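Local coordinates for YceI-like domain protein (Burkholderia cenocepacia BC7, PDB 5IXH) that probably captures lipophilic molecules, antibiotics among them, outside the bacterial cell, and here carries an octaprenyl diphosphate in its lipocalin-like barrel, at residues A87-G90 with Y94-T97. Numbering follows the deposited sequence.
With OTP ((2E,6E,10E,14E,18E,22E,26E)-3,7,11,15,19,23,27,31-octamethyldotriaconta-2,6,10,14,18,22,26,30-octaenyl trihydrogen diphosphate), chain C.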
ATOM      1  N   ALA A  87      15.714   1.336   8.611  1.00 12.75           N
ATOM      2  CA  ALA A  87      16.260   1.151   9.938  1.00 11.97           C
ATOM      3  C   ALA A  87      16.102  -0.279  10.393  1.00 12.83           C
ATOM      4  O   ALA A  87      14.987  -0.750  10.586  1.00 13.87           O
ATOM      5  CB  ALA A  87      15.542   2.072  10.931  1.00 14.15           C
ATOM      6  N   PRO A  88      17.192  -1.011  10.538  1.00 12.96           N
ATOM      7  CA  PRO A  88      17.032  -2.381  11.044  1.00 13.52           C
ATOM      8  C   PRO A  88      16.322  -2.405  12.395  1.00 15.06           C
ATOM      9  O   PRO A  88      16.612  -1.561  13.274  1.00 19.57           O
ATOM     10  CB  PRO A  88      18.469  -2.886  11.135  1.00 18.27           C
ATOM     11  CG  PRO A  88      19.257  -2.006  10.197  1.00 21.82           C
ATOM     12  CD  PRO A  88      18.594  -0.659  10.260  1.00 13.65           C
ATOM     13  N   ALA A  89      15.389  -3.334  12.569  1.00 16.60           N
ATOM     14  CA  ALA A  89      14.630  -3.470  13.819  1.00 19.72           C
ATOM     15  C   ALA A  89      14.940  -4.791  14.531  1.00 26.56           C
ATOM     16  O   ALA A  89      14.287  -5.111  15.520  1.00 37.38           O
ATOM     17  CB  ALA A  89      13.147  -3.360  13.544  1.00 22.72           C
ATOM     18  N   GLY A  90      15.934  -5.541  14.045  1.00 19.49           N
ATOM     19  CA  GLY A  90      16.296  -6.848  14.589  1.00 23.18           C
ATOM     20  C   GLY A  90      15.502  -7.992  13.955  1.00 22.01           C
ATOM     21  O   GLY A  90      14.423  -7.783  13.479  1.00 21.14           O
ATOM     22  N   TYR A  94      12.604  -4.624   9.440  1.00 13.75           N
ATOM     23  CA  TYR A  94      13.176  -3.338   9.076  1.00 13.91           C
ATOM     24  C   TYR A  94      12.081  -2.307   9.066  1.00 16.48           C
ATOM     25  O   TYR A  94      11.037  -2.527   8.460  1.00 18.74           O
ATOM     26  CB  TYR A  94      13.792  -3.410   7.683  1.00 16.31           C
ATOM     27  CG  TYR A  94      14.898  -4.402   7.647  1.00 15.78           C
ATOM     28  CD1 TYR A  94      14.677  -5.745   7.371  1.00 18.24           C
ATOM     29  CD2 TYR A  94      16.191  -4.029   7.984  1.00 17.51           C
ATOM     30  CE1 TYR A  94      15.692  -6.638   7.410  1.00 18.47           C
ATOM     31  CE2 TYR A  94      17.197  -4.909   8.013  1.00 20.93           C
ATOM     32  CZ  TYR A  94      16.964  -6.229   7.727  1.00 19.12           C
ATOM     33  OH  TYR A  94      17.995  -7.135   7.770  1.00 25.60           O
ATOM     34  N   ASN A  95      12.310  -1.161   9.684  1.00 12.48           N
ATOM     35  CA  ASN A  95      11.378  -0.051   9.584  1.00 12.83           C
ATOM     36  C   ASN A  95      11.757   0.775   8.370  1.00 12.54           C
ATOM     37  O   ASN A  95      12.853   1.327   8.292  1.00 12.90           O
ATOM     38  CB  ASN A  95      11.397   0.769  10.870  1.00 13.19           C
ATOM     39  CG  ASN A  95      10.704   0.080  12.000  1.00 17.20           C
ATOM     40  OD1 ASN A  95       9.570  -0.403  11.847  1.00 21.39           O
ATOM     41  ND2 ASN A  95      11.356   0.033  13.147  1.00 21.50           N
ATOM     42  N   VAL A  96      10.884   0.800   7.375  1.00 12.28           N
ATOM     43  CA  VAL A  96      11.139   1.462   6.110  1.00 12.10           C
ATOM     44  C   VAL A  96      10.336   2.744   6.119  1.00 11.85           C
ATOM     45  O   VAL A  96       9.085   2.726   6.233  1.00 13.42           O
ATOM     46  CB  VAL A  96      10.749   0.573   4.923  1.00 12.65           C
ATOM     47  CG1 VAL A  96      11.022   1.284   3.625  1.00 14.79           C
ATOM     48  CG2 VAL A  96      11.539  -0.740   4.961  1.00 13.29           C
ATOM     49  N   THR A  97      11.029   3.857   5.971  1.00 11.03           N
ATOM     50  CA  THR A  97      10.398   5.168   5.996  1.00 12.39           C
ATOM     51  C   THR A  97      10.446   5.747   4.607  1.00 11.23           C
ATOM     52  O   THR A  97      11.433   5.579   3.878  1.00 12.75           O
ATOM     53  CB  THR A  97      11.088   6.071   7.038  1.00 13.39           C
ATOM     54  OG1 THR A  97      10.853   5.484   8.335  1.00 15.94           O
ATOM     55  CG2 THR A  97      10.551   7.461   7.051  1.00 14.45           C
TER
HETATM   56  O7  OTP C 201     -24.260  -1.774   4.159  1.00112.42           O
HETATM   57  P2  OTP C 201     -23.359  -0.591   3.867  1.00111.96           P
HETATM   58  O5  OTP C 201     -24.191   0.577   3.387  1.00112.22           O
HETATM   59  O6  OTP C 201     -22.609  -0.196   5.121  1.00112.37           O
HETATM   60  O4  OTP C 201     -22.310  -0.984   2.744  1.00109.19           O
HETATM   61  P1  OTP C 201     -21.409   0.055   1.948  1.00105.37           P
HETATM   62  O2  OTP C 201     -22.181   0.609   0.772  1.00105.08           O
HETATM   63  O3  OTP C 201     -20.985   1.186   2.860  1.00106.31           O
HETATM   64  O1  OTP C 201     -20.136  -0.731   1.414  1.00100.12           O
HETATM   65  C40 OTP C 201     -18.814  -0.292   1.679  1.00 94.82           C
HETATM   66  C39 OTP C 201     -17.970  -1.114   0.709  1.00 90.01           C
HETATM   67  C37 OTP C 201     -16.607  -1.066   0.649  1.00 85.28           C
HETATM   68  C38 OTP C 201     -15.965  -1.972  -0.401  1.00 85.93           C
HETATM   69  C36 OTP C 201     -15.733  -0.163   1.549  1.00 80.01           C
HETATM   70  C35 OTP C 201     -14.718   0.579   0.655  1.00 74.91           C
HETATM   71  C34 OTP C 201     -13.402   0.877   1.397  1.00 70.80           C
HETATM   72  C32 OTP C 201     -12.277   1.182   0.664  1.00 66.71           C
HETATM   73  C33 OTP C 201     -12.316   1.224  -0.869  1.00 67.80           C
HETATM   74  C31 OTP C 201     -10.953   1.489   1.386  1.00 61.82           C
HETATM   75  C30 OTP C 201     -10.353   2.796   0.826  1.00 57.51           C
HETATM   76  C29 OTP C 201      -8.906   2.452   0.459  1.00 51.57           C
HETATM   77  C27 OTP C 201      -7.833   3.164   0.933  1.00 50.35           C
HETATM   78  C28 OTP C 201      -7.933   4.382   1.854  1.00 50.08           C
HETATM   79  C26 OTP C 201      -6.457   2.663   0.489  1.00 49.48           C
HETATM   80  C25 OTP C 201      -5.548   3.825   0.067  1.00 46.73           C
HETATM   81  C24 OTP C 201      -4.284   3.026  -0.272  1.00 45.68           C
HETATM   82  C22 OTP C 201      -3.732   3.031  -1.523  1.00 40.81           C
HETATM   83  C23 OTP C 201      -4.290   3.852  -2.689  1.00 42.07           C
HETATM   84  C21 OTP C 201      -2.481   2.176  -1.714  1.00 41.54           C
HETATM   85  C20 OTP C 201      -1.306   3.138  -1.537  1.00 40.99           C
HETATM   86  C19 OTP C 201      -0.102   2.257  -1.187  1.00 41.30           C
HETATM   87  C17 OTP C 201       1.109   2.399  -1.832  1.00 40.85           C
HETATM   88  C18 OTP C 201       1.290   3.456  -2.924  1.00 37.13           C
HETATM   89  C16 OTP C 201       2.321   1.522  -1.473  1.00 41.02           C
HETATM   90  C15 OTP C 201       1.973   0.405  -0.471  1.00 43.53           C
HETATM   91  C14 OTP C 201       3.294  -0.146   0.092  1.00 44.14           C
HETATM   92  C12 OTP C 201       3.922   0.490   1.140  1.00 43.49           C
HETATM   93  C13 OTP C 201       3.355   1.741   1.821  1.00 44.29           C
HETATM   94  C11 OTP C 201       5.243  -0.056   1.702  1.00 44.97           C
HETATM   95  C10 OTP C 201       6.033  -0.857   0.660  1.00 44.86           C
HETATM   96  C9  OTP C 201       7.424  -1.029   1.291  1.00 46.35           C
HETATM   97  C7  OTP C 201       8.496  -1.465   0.555  1.00 46.40           C
HETATM   98  C8  OTP C 201       8.346  -1.800  -0.930  1.00 44.76           C
HETATM   99  C6  OTP C 201       9.849  -1.594   1.280  1.00 45.96           C
HETATM  100  C5  OTP C 201      10.531  -2.915   0.918  1.00 46.77           C
HETATM  101  C4  OTP C 201      11.507  -3.185   2.079  1.00 46.65           C
HETATM  102  C2  OTP C 201      12.874  -3.048   1.999  1.00 44.69           C
HETATM  103  C3  OTP C 201      13.681  -3.361   3.259  1.00 45.56           C
HETATM  104  C1  OTP C 201      13.606  -2.608   0.729  1.00 44.53           C
HETATM  105  O   HOH W   1      14.083   0.266  13.577  1.00 24.34           O
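A87 and N95 face each other as an antiparallel hydrogen-bonded pair, near the turn that links strands 78-90 and 93-102. A87 N donates to N95 O and N95 N to A87 O, each over 2.9 Å. The A87 carbonyl oxygen takes in addition a CA-H...O contact from Y94 CA. One step on, P88 pairs with Y94 at a non-hydrogen-bonded site; a proline fits here because its nitrogen, which carries no hydrogen, is asked for no bond to the partner strand.

The closely packed part lies on the P88 and Y94 face. The tyrosine CG stands beside its own backbone N (chi1 -62°), which brings the ring obliquely across P88, where Y94 CD2 comes within 3.6 Å of P88 CA and Y94 CE2 within 3.9 Å of P88 CB. F35 meets the same ring edge-to-face, and P37, A40 and V115 also touch the tyrosine, whose broad aromatic ring suits a buried place among them.

The face of A87 and N95 is looser and wetter. A87 offers just a methyl, and A89 CB lies 3.9 Å from N95 ND2. N95 ND2 donates to a water 2.8 Å away, which in turn donates to P88 O, so a polar side chain bridges the strands through solvent. Next along, V96 turns inward, its CG2 3.8 Å from OTP C4 near the tail end of the prenyl chain. Strands 78-90 and 93-102 thus form an antiparallel beta hairpin of the lipocalin-like YceI barrel, with V96 lining the lipid pocket.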